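Local coordinates for putative thiosugar synthase (Amycolatopsis orientalis, PDB 4N6F), which acts in 2-thiosugar biosynthesis, probably as a thiosugar synthase supplied by a sulphur-carrier protein, and binds a sugar phosphate in its TIM barrel, at residues L140-P145 against R162-P167. Numbering follows the deposited sequence.
Sequences LPFILP and RVMASP
Two carbonyl oxygens grip NH2 of Arg-162: Leu-140 O, 2.9 Å away and bonded at 161° in the guanidinium plane, and, more weakly, Leu-111 O. The other two nitrogens are held as well, NE by a salt bridge to Glu-194 and NH1 by one to Asp-112, so the buried cation is fixed in rotation and its charge is probably largely balanced. Bends at chi2 and chi3 (54°) fold the arginine back alongside Leu-140. There CB of Phe-142 sits over one guanidinium face, offset toward the rim, 3.5 Å from Arg-162 CZ, with the phenyl plane turned 23° from that of the guanidinium. An alanine at Arg-162 would lose this whole grip and would probably loosen Phe-142 and disturb the bound fructose 6-phosphate, which both residues touch. Beneath them runs a regular parallel ladder: Arg-162 N gives to Pro-141 O (2.8 Å), Ile-143 N to Arg-162 O (2.9 Å), and Met-164 N to Ile-143 O (2.9 Å). With CG anti to its backbone N, Phe-142 carries its ring along to Met-164, CE1 lying 3.9 Å from Met-164 CB. Beyond the end of strand 140-143, Leu-144 runs beside Met-164 with CD2 3.6 Å from SD, while Pro-145 CB meets Val-163 CG1 at 3.8 Å. These are adjacent strands of a beta-alpha-beta crossover in the TIM barrel: Phe-142 and Arg-162 line the ligand pocket, Ile-143 turns to the opposite face and packs on the connecting helix 147-156, and strands 108-111 and 191-194 flank the pair.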
loop_
_atom_site.group_PDB
_atom_site.type_symbol
_atom_site.label_atom_id
_atom_site.label_comp_id
_atom_site.label_asym_id
_atom_site.label_seq_id
_atom_site.Cartn_x
_atom_site.Cartn_y
_atom_site.Cartn_z
ATOM N N LEU A 140 19.009 1.906 -18.083
ATOM C CA LEU A 140 17.690 1.686 -17.531
ATOM C C LEU A 140 16.673 2.302 -18.502
ATOM O O LEU A 140 16.279 3.471 -18.350
ATOM C CB LEU A 140 17.574 2.312 -16.139
ATOM C CG LEU A 140 18.391 1.661 -15.012
ATOM C CD1 LEU A 140 19.810 2.182 -14.952
ATOM C CD2 LEU A 140 17.726 1.904 -13.668
ATOM N N PRO A 141 16.258 1.517 -19.515
ATOM C CA PRO A 141 15.279 1.971 -20.495
ATOM C C PRO A 141 13.837 1.888 -20.009
ATOM O O PRO A 141 13.519 1.100 -19.121
ATOM C CB PRO A 141 15.512 1.042 -21.693
ATOM C CG PRO A 141 16.172 -0.173 -21.138
ATOM C CD PRO A 141 16.826 0.196 -19.853
ATOM N N PHE A 142 12.984 2.709 -20.613
ATOM C CA PHE A 142 11.561 2.791 -20.298
ATOM C C PHE A 142 10.808 2.205 -21.486
ATOM O O PHE A 142 11.060 2.595 -22.635
ATOM C CB PHE A 142 11.192 4.266 -20.098
ATOM C CG PHE A 142 9.835 4.513 -19.483
ATOM C CD1 PHE A 142 9.219 3.591 -18.656
ATOM C CD2 PHE A 142 9.208 5.728 -19.689
ATOM C CE1 PHE A 142 7.980 3.860 -18.088
ATOM C CE2 PHE A 142 7.965 6.004 -19.129
ATOM C CZ PHE A 142 7.351 5.070 -18.324
ATOM N N ILE A 143 9.924 1.245 -21.218
ATOM C CA ILE A 143 9.122 0.608 -22.260
ATOM C C ILE A 143 7.668 0.426 -21.846
ATOM O O ILE A 143 7.335 0.383 -20.650
ATOM C CB ILE A 143 9.676 -0.781 -22.675
ATOM C CG1 ILE A 143 9.665 -1.770 -21.506
ATOM C CG2 ILE A 143 11.088 -0.649 -23.229
ATOM C CD1 ILE A 143 9.767 -3.222 -21.926
ATOM N N LEU A 144 6.799 0.351 -22.857
ATOM C CA LEU A 144 5.474 -0.219 -22.711
ATOM C C LEU A 144 5.629 -1.704 -22.464
ATOM O O LEU A 144 6.493 -2.345 -23.081
ATOM C CB LEU A 144 4.628 -0.007 -23.974
ATOM C CG LEU A 144 4.396 1.430 -24.443
ATOM C CD1 LEU A 144 3.555 1.444 -25.714
ATOM C CD2 LEU A 144 3.731 2.246 -23.352
ATOM N N PRO A 145 4.797 -2.264 -21.567
ATOM C CA PRO A 145 4.945 -3.671 -21.221
ATOM C C PRO A 145 4.777 -4.552 -22.449
ATOM O O PRO A 145 3.668 -4.754 -22.930
ATOM C CB PRO A 145 3.831 -3.913 -20.189
ATOM C CG PRO A 145 2.868 -2.785 -20.357
ATOM C CD PRO A 145 3.683 -1.624 -20.846
ATOM N N ARG A 162 12.512 -0.156 -16.823
ATOM C CA ARG A 162 11.394 0.647 -16.357
ATOM C C ARG A 162 10.219 0.322 -17.272
ATOM O O ARG A 162 10.356 0.332 -18.504
ATOM C CB ARG A 162 11.748 2.135 -16.374
ATOM C CG ARG A 162 12.912 2.497 -15.449
ATOM C CD ARG A 162 13.769 3.640 -15.994
ATOM N NE ARG A 162 12.943 4.800 -16.313
ATOM C CZ ARG A 162 13.074 5.578 -17.392
ATOM N NH1 ARG A 162 12.224 6.583 -17.570
ATOM N NH2 ARG A 162 14.019 5.366 -18.296
ATOM N N VAL A 163 9.076 0.006 -16.664
ATOM C CA VAL A 163 7.905 -0.481 -17.395
ATOM C C VAL A 163 6.697 0.410 -17.082
ATOM O O VAL A 163 6.426 0.706 -15.925
ATOM C CB VAL A 163 7.614 -1.956 -17.019
ATOM C CG1 VAL A 163 6.328 -2.444 -17.654
ATOM C CG2 VAL A 163 8.773 -2.844 -17.455
ATOM N N MET A 164 5.983 0.845 -18.120
ATOM C CA MET A 164 4.923 1.834 -17.959
ATOM C C MET A 164 3.695 1.210 -17.335
ATOM O O MET A 164 3.190 0.210 -17.828
ATOM C CB MET A 164 4.557 2.483 -19.291
ATOM C CG MET A 164 3.347 3.411 -19.220
ATOM S SD MET A 164 3.175 4.508 -20.647
ATOM C CE MET A 164 3.922 5.996 -20.011
ATOM N N ALA A 165 3.238 1.804 -16.238
ATOM C CA ALA A 165 2.029 1.375 -15.550
ATOM C C ALA A 165 0.778 1.973 -16.197
ATOM O O ALA A 165 -0.200 1.276 -16.426
ATOM C CB ALA A 165 2.102 1.780 -14.081
ATOM N N SER A 166 0.815 3.275 -16.459
ATOM C CA SER A 166 -0.255 3.978 -17.170
ATOM C C SER A 166 0.323 5.297 -17.696
ATOM O O SER A 166 1.509 5.562 -17.494
ATOM C CB SER A 166 -1.450 4.211 -16.250
ATOM O OG SER A 166 -1.078 4.954 -15.113
ATOM N N PRO A 167 -0.490 6.110 -18.396
ATOM C CA PRO A 167 0.118 7.274 -19.032
ATOM C C PRO A 167 0.735 8.264 -18.055
ATOM O O PRO A 167 0.252 8.427 -16.931
ATOM C CB PRO A 167 -1.053 7.914 -19.800
ATOM C CG PRO A 167 -1.979 6.775 -20.071
ATOM C CD PRO A 167 -1.885 5.912 -18.843
#